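Local atomic coordinates of SsRai1 (PDB entry 5BTO), a protein that removes NAD caps and other 5'-end caps from RNA with the help of a divalent metal cation, and binds and stimulates the exoribonuclease Rat1. Residues K24-I29 against I221-G226; H253-K258 against I288-Y293; K358-S363 against F371-L376. One frame throughout, in Å; residues are numbered along the deposited sequence.

Interaction 1 of 3, residues K24-I29 against I221-G226; sequences KQPKEI and IKTGIG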
loop_
_atom_site.group_PDB
_atom_site.type_symbol
_atom_site.label_atom_id
_atom_site.label_comp_id
_atom_site.label_asym_id
_atom_site.label_seq_id
_atom_site.Cartn_x
_atom_site.Cartn_y
_atom_site.Cartn_z
ATOM N N LYS A 24 -1.581 -4.812 23.227
ATOM C CA LYS A 24 -0.418 -5.145 24.040
ATOM C C LYS A 24 -0.372 -4.212 25.240
ATOM O O LYS A 24 -0.612 -3.017 25.103
ATOM C CB LYS A 24 0.864 -4.966 23.227
ATOM C CG LYS A 24 0.818 -5.565 21.838
ATOM C CD LYS A 24 0.834 -7.073 21.895
ATOM C CE LYS A 24 0.711 -7.671 20.506
ATOM N NZ LYS A 24 0.422 -9.129 20.575
ATOM N N GLN A 25 -0.059 -4.748 26.414
ATOM C CA GLN A 25 0.071 -3.912 27.605
ATOM C C GLN A 25 1.526 -3.546 27.858
ATOM O O GLN A 25 2.336 -4.403 28.208
ATOM C CB GLN A 25 -0.506 -4.605 28.840
ATOM C CG GLN A 25 -0.153 -3.908 30.154
ATOM C CD GLN A 25 -0.804 -2.541 30.299
ATOM O OE1 GLN A 25 -2.026 -2.416 30.211
ATOM N NE2 GLN A 25 0.008 -1.509 30.531
ATOM N N PRO A 26 1.862 -2.262 27.690
ATOM C CA PRO A 26 3.244 -1.834 27.918
ATOM C C PRO A 26 3.635 -1.970 29.389
ATOM O O PRO A 26 2.783 -1.911 30.300
ATOM C CB PRO A 26 3.228 -0.351 27.521
ATOM C CG PRO A 26 1.991 -0.164 26.715
ATOM C CD PRO A 26 1.005 -1.165 27.221
ATOM N N LYS A 27 4.933 -2.130 29.617
ATOM C CA LYS A 27 5.468 -2.236 30.968
ATOM C C LYS A 27 6.816 -1.526 31.050
ATOM O O LYS A 27 7.702 -1.770 30.228
ATOM C CB LYS A 27 5.629 -3.710 31.346
ATOM C CG LYS A 27 6.469 -3.935 32.580
ATOM C CD LYS A 27 6.671 -5.423 32.866
ATOM C CE LYS A 27 7.573 -5.618 34.073
ATOM N NZ LYS A 27 7.646 -7.036 34.520
ATOM N N GLU A 28 6.977 -0.639 32.027
ATOM C CA GLU A 28 8.267 0.019 32.205
ATOM C C GLU A 28 9.296 -0.982 32.715
ATOM O O GLU A 28 9.012 -1.768 33.645
ATOM C CB GLU A 28 8.177 1.176 33.208
ATOM C CG GLU A 28 9.513 1.905 33.389
ATOM C CD GLU A 28 9.424 3.088 34.341
ATOM O OE1 GLU A 28 8.843 4.139 33.967
ATOM O OE2 GLU A 28 9.954 2.968 35.458
ATOM N N ILE A 29 10.494 -0.940 32.144
ATOM C CA ILE A 29 11.579 -1.785 32.657
ATOM C C ILE A 29 12.741 -0.991 33.259
ATOM O O ILE A 29 13.457 -1.498 34.118
ATOM C CB ILE A 29 12.093 -2.814 31.614
ATOM C CG1 ILE A 29 12.400 -2.136 30.279
ATOM C CG2 ILE A 29 11.079 -3.925 31.430
ATOM C CD1 ILE A 29 13.332 -2.970 29.379
ATOM N N ILE A 221 10.089 1.390 28.111
ATOM C CA ILE A 221 9.075 0.363 28.267
ATOM C C ILE A 221 9.273 -0.764 27.279
ATOM O O ILE A 221 9.893 -0.579 26.227
ATOM C CB ILE A 221 7.648 0.943 28.051
ATOM C CG1 ILE A 221 7.463 1.418 26.603
ATOM C CG2 ILE A 221 7.393 2.108 29.013
ATOM C CD1 ILE A 221 6.013 1.657 26.235
ATOM N N LYS A 222 8.767 -1.938 27.642
ATOM C CA LYS A 222 8.638 -3.039 26.696
ATOM C C LYS A 222 7.192 -3.072 26.246
ATOM O O LYS A 222 6.271 -2.947 27.058
ATOM C CB LYS A 222 9.025 -4.372 27.333
ATOM C CG LYS A 222 10.510 -4.651 27.343
ATOM C CD LYS A 222 10.800 -6.011 27.970
ATOM C CE LYS A 222 9.853 -7.087 27.448
ATOM N NZ LYS A 222 10.150 -7.536 26.057
ATOM N N THR A 223 6.987 -3.191 24.940
ATOM C CA THR A 223 5.642 -3.257 24.415
ATOM C C THR A 223 5.685 -4.032 23.111
ATOM O O THR A 223 6.651 -4.738 22.838
ATOM C CB THR A 223 5.055 -1.839 24.228
ATOM O OG1 THR A 223 3.677 -1.928 23.851
ATOM C CG2 THR A 223 5.849 -1.054 23.196
ATOM N N GLY A 224 4.647 -3.918 22.306
ATOM C CA GLY A 224 4.630 -4.649 21.057
ATOM C C GLY A 224 3.508 -4.192 20.173
ATOM O O GLY A 224 2.638 -3.436 20.594
ATOM N N ILE A 225 3.548 -4.648 18.929
ATOM C CA ILE A 225 2.452 -4.448 18.000
ATOM C C ILE A 225 2.493 -5.658 17.082
ATOM O O ILE A 225 3.567 -6.063 16.637
ATOM C CB ILE A 225 2.576 -3.120 17.211
ATOM C CG1 ILE A 225 1.416 -2.982 16.230
ATOM C CG2 ILE A 225 3.915 -3.022 16.471
ATOM C CD1 ILE A 225 0.485 -1.871 16.552
ATOM N N GLY A 226 1.337 -6.261 16.842
ATOM C CA GLY A 226 1.292 -7.527 16.128
ATOM C C GLY A 226 2.237 -8.535 16.761
ATOM O O GLY A 226 2.163 -8.787 17.968
HETATM O O HOH W 1 2.834 -10.459 20.325
#

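Interaction 2 of 3, residues H253-K258 against I288-Y293; sequences HYMELK and IRKVVY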
loop_
_atom_site.group_PDB
_atom_site.type_symbol
_atom_site.label_atom_id
_atom_site.label_comp_id
_atom_site.label_asym_id
_atom_site.label_seq_id
_atom_site.Cartn_x
_atom_site.Cartn_y
_atom_site.Cartn_z
ATOM N N HIS A 253 0.556 5.124 36.591
ATOM C CA HIS A 253 0.644 6.250 37.530
ATOM C C HIS A 253 1.188 7.535 36.904
ATOM O O HIS A 253 1.312 8.570 37.573
ATOM C CB HIS A 253 1.478 5.847 38.745
ATOM C CG HIS A 253 0.886 4.713 39.512
ATOM N ND1 HIS A 253 -0.045 4.906 40.514
ATOM C CD2 HIS A 253 1.076 3.375 39.425
ATOM C CE1 HIS A 253 -0.396 3.734 41.014
ATOM N NE2 HIS A 253 0.274 2.790 40.376
ATOM N N TYR A 254 1.493 7.474 35.611
ATOM C CA TYR A 254 2.041 8.618 34.887
ATOM C C TYR A 254 0.940 9.427 34.202
ATOM O O TYR A 254 -0.152 8.927 33.959
ATOM C CB TYR A 254 3.014 8.150 33.803
ATOM C CG TYR A 254 4.305 7.547 34.297
ATOM C CD1 TYR A 254 4.849 7.903 35.527
ATOM C CD2 TYR A 254 5.004 6.640 33.509
ATOM C CE1 TYR A 254 6.049 7.348 35.957
ATOM C CE2 TYR A 254 6.201 6.086 33.932
ATOM C CZ TYR A 254 6.720 6.445 35.156
ATOM O OH TYR A 254 7.907 5.900 35.575
ATOM N N MET A 255 1.241 10.679 33.889
ATOM C CA MET A 255 0.269 11.545 33.220
ATOM C C MET A 255 1.009 12.503 32.293
ATOM O O MET A 255 2.136 12.912 32.576
ATOM C CB MET A 255 -0.577 12.310 34.264
ATOM C CG MET A 255 -1.798 13.037 33.682
ATOM S SD MET A 255 -3.023 13.512 34.938
ATOM C CE MET A 255 -1.965 14.498 35.986
ATOM N N GLU A 256 0.382 12.833 31.168
ATOM C CA GLU A 256 0.913 13.810 30.236
ATOM C C GLU A 256 0.292 15.179 30.505
ATOM O O GLU A 256 -0.869 15.262 30.904
ATOM C CB GLU A 256 0.573 13.366 28.812
ATOM C CG GLU A 256 1.145 14.233 27.718
ATOM C CD GLU A 256 2.553 13.827 27.345
ATOM O OE1 GLU A 256 3.005 12.762 27.813
ATOM O OE2 GLU A 256 3.205 14.569 26.583
ATOM N N LEU A 257 1.057 16.242 30.284
ATOM C CA LEU A 257 0.561 17.618 30.454
ATOM C C LEU A 257 0.761 18.413 29.166
ATOM O O LEU A 257 1.878 18.520 28.672
ATOM C CB LEU A 257 1.318 18.313 31.583
ATOM C CG LEU A 257 1.243 17.619 32.940
ATOM C CD1 LEU A 257 2.120 18.323 33.962
ATOM C CD2 LEU A 257 -0.202 17.562 33.407
ATOM N N LYS A 258 -0.318 18.993 28.641
ATOM C CA LYS A 258 -0.255 19.728 27.381
ATOM C C LYS A 258 -1.025 21.029 27.496
ATOM O O LYS A 258 -1.847 21.187 28.401
ATOM C CB LYS A 258 -0.876 18.899 26.253
ATOM C CG LYS A 258 -0.299 17.522 26.063
ATOM C CD LYS A 258 1.063 17.577 25.417
ATOM C CE LYS A 258 1.435 16.203 24.852
ATOM N NZ LYS A 258 2.891 16.077 24.549
ATOM N N ILE A 288 0.550 5.473 28.650
ATOM C CA ILE A 288 0.158 6.548 29.569
ATOM C C ILE A 288 -1.358 6.693 29.495
ATOM O O ILE A 288 -1.908 6.857 28.411
ATOM C CB ILE A 288 0.814 7.898 29.199
ATOM C CG1 ILE A 288 2.347 7.798 29.152
ATOM C CG2 ILE A 288 0.337 9.025 30.138
ATOM C CD1 ILE A 288 2.980 7.348 30.401
ATOM N N ARG A 289 -2.031 6.654 30.644
ATOM C CA ARG A 289 -3.487 6.511 30.687
ATOM C C ARG A 289 -4.234 7.821 30.933
ATOM O O ARG A 289 -5.450 7.867 30.802
ATOM C CB ARG A 289 -3.893 5.503 31.772
ATOM C CG ARG A 289 -3.298 4.112 31.555
ATOM C CD ARG A 289 -3.766 3.130 32.629
ATOM N NE ARG A 289 -3.114 1.825 32.517
ATOM C CZ ARG A 289 -3.431 0.763 33.252
ATOM N NH1 ARG A 289 -4.401 0.843 34.154
ATOM N NH2 ARG A 289 -2.779 -0.383 33.083
ATOM N N LYS A 290 -3.509 8.865 31.314
ATOM C CA LYS A 290 -4.149 10.147 31.632
ATOM C C LYS A 290 -3.417 11.310 30.971
ATOM O O LYS A 290 -2.188 11.323 30.900
ATOM C CB LYS A 290 -4.188 10.379 33.149
ATOM C CG LYS A 290 -5.122 9.466 33.960
ATOM C CD LYS A 290 -5.182 9.930 35.418
ATOM C CE LYS A 290 -5.671 8.848 36.399
ATOM N NZ LYS A 290 -6.807 8.023 35.897
ATOM N N VAL A 291 -4.185 12.292 30.504
ATOM C CA VAL A 291 -3.634 13.499 29.923
ATOM C C VAL A 291 -4.393 14.705 30.460
ATOM O O VAL A 291 -5.627 14.695 30.494
ATOM C CB VAL A 291 -3.839 13.534 28.395
ATOM C CG1 VAL A 291 -3.227 14.799 27.820
ATOM C CG2 VAL A 291 -3.270 12.301 27.739
ATOM N N VAL A 292 -3.673 15.752 30.845
ATOM C CA VAL A 292 -4.342 17.014 31.187
ATOM C C VAL A 292 -4.007 18.083 30.159
ATOM O O VAL A 292 -2.836 18.336 29.881
ATOM C CB VAL A 292 -3.955 17.523 32.598
ATOM C CG1 VAL A 292 -4.360 18.986 32.760
ATOM C CG2 VAL A 292 -4.616 16.667 33.665
ATOM N N TYR A 293 -5.035 18.709 29.589
ATOM C CA TYR A 293 -4.834 19.880 28.740
ATOM C C TYR A 293 -5.178 21.159 29.485
ATOM O O TYR A 293 -6.247 21.269 30.089
ATOM C CB TYR A 293 -5.687 19.807 27.467
ATOM C CG TYR A 293 -4.929 19.298 26.273
ATOM C CD1 TYR A 293 -4.179 20.162 25.479
ATOM C CD2 TYR A 293 -4.948 17.949 25.953
ATOM C CE1 TYR A 293 -3.478 19.684 24.378
ATOM C CE2 TYR A 293 -4.243 17.461 24.870
ATOM C CZ TYR A 293 -3.511 18.331 24.091
ATOM O OH TYR A 293 -2.818 17.843 23.005
HETATM O O HOH W 2 -0.856 6.502 33.154
#

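Interaction 3 of 3, residues K358-S363 against F371-L376; sequences KAYRVS and FTLREL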
loop_
_atom_site.group_PDB
_atom_site.type_symbol
_atom_site.label_atom_id
_atom_site.label_comp_id
_atom_site.label_asym_id
_atom_site.label_seq_id
_atom_site.Cartn_x
_atom_site.Cartn_y
_atom_site.Cartn_z
ATOM N N LYS A 358 25.000 -3.853 6.763
ATOM C CA LYS A 358 24.191 -2.829 6.095
ATOM C C LYS A 358 23.381 -1.956 7.054
ATOM O O LYS A 358 23.071 -2.362 8.157
ATOM C CB LYS A 358 23.206 -3.492 5.130
ATOM C CG LYS A 358 23.834 -4.334 4.036
ATOM C CD LYS A 358 22.750 -4.852 3.101
ATOM C CE LYS A 358 23.323 -5.750 2.009
ATOM N NZ LYS A 358 24.430 -5.093 1.244
ATOM N N ALA A 359 23.018 -0.766 6.590
ATOM C CA ALA A 359 22.123 0.129 7.321
ATOM C C ALA A 359 21.069 0.631 6.344
ATOM O O ALA A 359 21.291 0.617 5.127
ATOM C CB ALA A 359 22.891 1.290 7.900
ATOM N N TYR A 360 19.937 1.087 6.873
ATOM C CA TYR A 360 18.803 1.477 6.037
ATOM C C TYR A 360 18.240 2.857 6.405
ATOM O O TYR A 360 18.391 3.335 7.540
ATOM C CB TYR A 360 17.691 0.411 6.115
ATOM C CG TYR A 360 18.091 -0.909 5.496
ATOM C CD1 TYR A 360 18.821 -1.859 6.213
ATOM C CD2 TYR A 360 17.760 -1.200 4.176
ATOM C CE1 TYR A 360 19.214 -3.069 5.611
ATOM C CE2 TYR A 360 18.137 -2.391 3.587
ATOM C CZ TYR A 360 18.854 -3.325 4.307
ATOM O OH TYR A 360 19.228 -4.502 3.677
ATOM N N ARG A 361 17.618 3.498 5.417
ATOM C CA ARG A 361 16.910 4.760 5.599
ATOM C C ARG A 361 15.437 4.545 5.286
ATOM O O ARG A 361 15.081 4.115 4.186
ATOM C CB ARG A 361 17.496 5.838 4.680
ATOM C CG ARG A 361 16.650 7.104 4.525
ATOM C CD ARG A 361 16.580 7.919 5.832
ATOM N NE ARG A 361 17.902 8.122 6.427
ATOM C CZ ARG A 361 18.858 8.891 5.911
ATOM N NH1 ARG A 361 18.658 9.539 4.771
ATOM N NH2 ARG A 361 20.027 9.002 6.529
ATOM N N VAL A 362 14.584 4.818 6.271
ATOM C CA VAL A 362 13.139 4.807 6.076
ATOM C C VAL A 362 12.720 6.254 5.885
ATOM O O VAL A 362 13.047 7.110 6.706
ATOM C CB VAL A 362 12.400 4.212 7.301
ATOM C CG1 VAL A 362 10.883 4.322 7.127
ATOM C CG2 VAL A 362 12.808 2.769 7.521
ATOM N N SER A 363 12.015 6.542 4.793
ATOM C CA SER A 363 11.683 7.926 4.490
ATOM C C SER A 363 10.261 8.072 3.981
ATOM O O SER A 363 9.802 7.303 3.129
ATOM C CB SER A 363 12.658 8.487 3.440
ATOM O OG SER A 363 12.366 9.842 3.145
ATOM N N PHE A 371 6.456 6.295 0.663
ATOM C CA PHE A 371 7.097 5.764 1.858
ATOM C C PHE A 371 8.085 4.704 1.392
ATOM O O PHE A 371 7.688 3.713 0.777
ATOM C CB PHE A 371 6.041 5.140 2.764
ATOM C CG PHE A 371 6.529 4.843 4.159
ATOM C CD1 PHE A 371 7.204 3.663 4.430
ATOM C CD2 PHE A 371 6.301 5.736 5.194
ATOM C CE1 PHE A 371 7.647 3.372 5.716
ATOM C CE2 PHE A 371 6.748 5.457 6.472
ATOM C CZ PHE A 371 7.422 4.271 6.742
ATOM N N THR A 372 9.368 4.913 1.670
ATOM C CA THR A 372 10.391 4.048 1.100
ATOM C C THR A 372 11.391 3.545 2.127
ATOM O O THR A 372 11.582 4.150 3.192
ATOM C CB THR A 372 11.182 4.759 -0.010
ATOM O OG1 THR A 372 11.809 5.935 0.519
ATOM C CG2 THR A 372 10.267 5.139 -1.181
ATOM N N LEU A 373 12.029 2.433 1.774
ATOM C CA LEU A 373 13.112 1.843 2.541
ATOM C C LEU A 373 14.295 1.718 1.590
ATOM O O LEU A 373 14.189 1.067 0.555
ATOM C CB LEU A 373 12.700 0.460 3.029
ATOM C CG LEU A 373 13.734 -0.415 3.738
ATOM C CD1 LEU A 373 14.186 0.201 5.060
ATOM C CD2 LEU A 373 13.168 -1.819 3.965
ATOM N N ARG A 374 15.409 2.346 1.944
ATOM C CA ARG A 374 16.591 2.384 1.086
ATOM C C ARG A 374 17.826 1.901 1.837
ATOM O O ARG A 374 18.034 2.260 2.994
ATOM C CB ARG A 374 16.791 3.816 0.584
ATOM C CG ARG A 374 18.128 4.096 -0.036
ATOM C CD ARG A 374 18.120 5.461 -0.693
ATOM N NE ARG A 374 18.098 6.558 0.269
ATOM C CZ ARG A 374 19.194 7.131 0.755
ATOM N NH1 ARG A 374 20.389 6.695 0.378
ATOM N NH2 ARG A 374 19.103 8.138 1.614
ATOM N N GLU A 375 18.641 1.080 1.176
ATOM C CA GLU A 375 19.906 0.633 1.749
ATOM C C GLU A 375 20.939 1.751 1.634
ATOM O O GLU A 375 21.160 2.291 0.548
ATOM C CB GLU A 375 20.416 -0.619 1.013
ATOM C CG GLU A 375 21.724 -1.178 1.557
ATOM C CD GLU A 375 22.187 -2.422 0.818
ATOM O OE1 GLU A 375 21.345 -3.100 0.183
ATOM O OE2 GLU A 375 23.401 -2.718 0.871
ATOM N N LEU A 376 21.574 2.098 2.752
ATOM C CA LEU A 376 22.601 3.134 2.759
ATOM C C LEU A 376 23.925 2.544 2.275
ATOM O O LEU A 376 24.109 1.327 2.290
ATOM C CB LEU A 376 22.757 3.728 4.170
ATOM C CG LEU A 376 21.522 4.479 4.687
ATOM C CD1 LEU A 376 21.598 4.793 6.186
ATOM C CD2 LEU A 376 21.298 5.754 3.869
HETATM O O HOH W 3 24.548 -0.102 4.454
HETATM O O HOH W 4 14.147 5.660 1.918
HETATM O O HOH W 5 10.260 8.307 0.219
#

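Interaction 1 of 3, residues K24-I29 against I221-G226
Pro26 and Ile221 make the close apolar fit of this contact, ring carbon CB of Pro26 lying 3.7 Å from CD1 of Ile221. Thr223 stands alongside the proline and points the same way, with OG1 and CB both near the ring. Ile221 reaches the proline because CG1 sits between its backbone N and carbonyl carbon (chi1 65°), which sends CD1 to Pro26 and leaves CG2 over the CA of Glu28. Just beyond, Lys27 and Lys222 form an antiparallel hydrogen-bonded pair: Lys27 N to Lys222 O is 3.0 Å, and Lys222 N to Lys27 O is 2.8 Å. The same two carbonyls also take CA-H...O contacts from Pro26 and Ile221, a familiar feature of paired strands.

Toward Lys24 the ladder stops and the contact opens to solvent: the exposed lysine lies along the other segment, its CG 3.1 Å from Gly224 O. Its NZ makes only a weak hydrogen bond to Gly226 O, supplemented by a water that accepts from NZ at 2.8 Å and donates to the same Gly226 carbonyl oxygen. At the other end, Ile29 CD1 lies on Lys222 CG at 3.9 Å, while the lysine's amine leads away.

The pairing belongs to the large mixed sheet, where strand 216-225 lies between strands 27-34 and 228-235. Glu28 ties strand 27-34 to its surroundings through a salt bridge to Lys48 and hydrogen bonds to Ser219 and Tyr254, and Ile225 packs on helix 333-350.

Interaction 2 of 3, residues H253-K258 against I288-Y293
Lys258 lays its CB over one face of the Tyr293 ring, a CH-pi contact within a parallel strand pair. The two strands belong to a beta-alpha-beta unit of the PD-(D/E)XK nuclease fold, with helix 266-286 as the crossover. CB is 3.5 Å from the ring centroid and 21° off the ring normal, offset toward the rim, while the Tyr293 hydroxyl is hydrogen-bonded to Thr279 of the helix.

From this anchor the lysine chain bends at chi2 (-74°) and turns back along its own strand, bringing NZ to Glu256 OE2 in a short salt bridge of 2.6 Å. The carboxylate is met on its anti side, and Gln282 also accepts from NZ. Glu256 binds a divalent metal cation and Lys258 and Gln282 bind substrate, so this face carries active-site side chains; Leu257, also a metal-binding residue, turns its side chain to the other face.

Met255 and Val292 share that face. The methionine crosses Val292, its SD 3.8 Å from CG2, whereas Leu257 runs side by side with the valine and sets CD2 against its CB. Strand 302-309 adds Leu307 to this layer. Just before strand 290-296, Ile288 CD1 meets Tyr254 at the edge of its ring, near the ring plane, and lies 3.5 Å from Tyr254 CB.

The backbone ladder links Glu256 N to Lys290 O, Val292 N to Glu256 O, and Lys258 N to Val292 O. Ahead of it, a water spans the gap, donating to Tyr254 O at 2.7 Å and accepting from Arg289 N at 2.8 Å.

Interaction 3 of 3, residues K358-S363 against F371-L376
Lys358 reaches across to Glu375 at the open end of two antiparallel strands. From CB, with CG anti to its own carbonyl carbon (chi1 -59°), the chain runs out extended along the carboxylate of Glu375. CG comes within 3.6 Å of OE2, CD lies close to both OE2 and the carboxylate carbon, and CE stays beside OE2. A final bend at chi4 turns NZ onto OE2 at 2.6 Å, a salt bridge on the syn side of the carboxylate with the nitrogen 33° out of its plane. Glu375 is extended too, so two long chains meet obliquely. An alanine in place of Lys358 would probably leave the Glu375 carboxylate without this cationic mate and its outer end freer to turn.

Inward, Tyr360 CB, Val362 CG2 and Leu373 CD1 pack together, the leucine methyl 3.7 Å from the tyrosine carbon. Val362 CG1 meets Phe371 CZ at 3.5 Å, and helix 333-350 covers this layer with Leu347, Val343 and Trp346.

The other face is polar. Arg361 and Arg374 run side by side with guanidinium planes 83° apart, NH1 of Arg361 3.5 Å from NH2 of Arg374. Arg361 NH2 is hydrogen-bonded to Asn135, and long, weak ion pairs to Asp148 and Glu380 may ease the like-charge approach. Leu376 CD2 lies over one face of the Arg361 guanidinium. Two waters link the Thr372 hydroxyl to the carbonyls of Arg361 and Ser363.

Paired backbone bonds join Arg361 with Arg374 and Ser363 with Thr372, and Leu376 N donates to Ala359 O. Strands 359-365 and 370-375 thus make a regular beta hairpin within the large mixed sheet, one face on a helix and the other lined with polar side chains.

In the fold
Interactions 1 and 3 lie in the same large mixed sheet, their centres 25 Å apart and not touching; interaction 2 lies in the smaller four-stranded sheet. It is the buried one of the three, parallel, and carries metal- and substrate-binding residues. Interaction 1 is a surface contact with a short antiparallel ladder that gives way to water and a weak lysine bond. Interaction 3, a partly buried hairpin away from the annotated sites, has the most backbone hydrogen bonds across its strands and divides its chemistry between a largely apolar face, with a salt bridge at its end, and a polar one. Helix 333-350 packs against both interactions 1 and 3, while residues 24-29 and 253-258 join the two sheets through Glu28 and Tyr254.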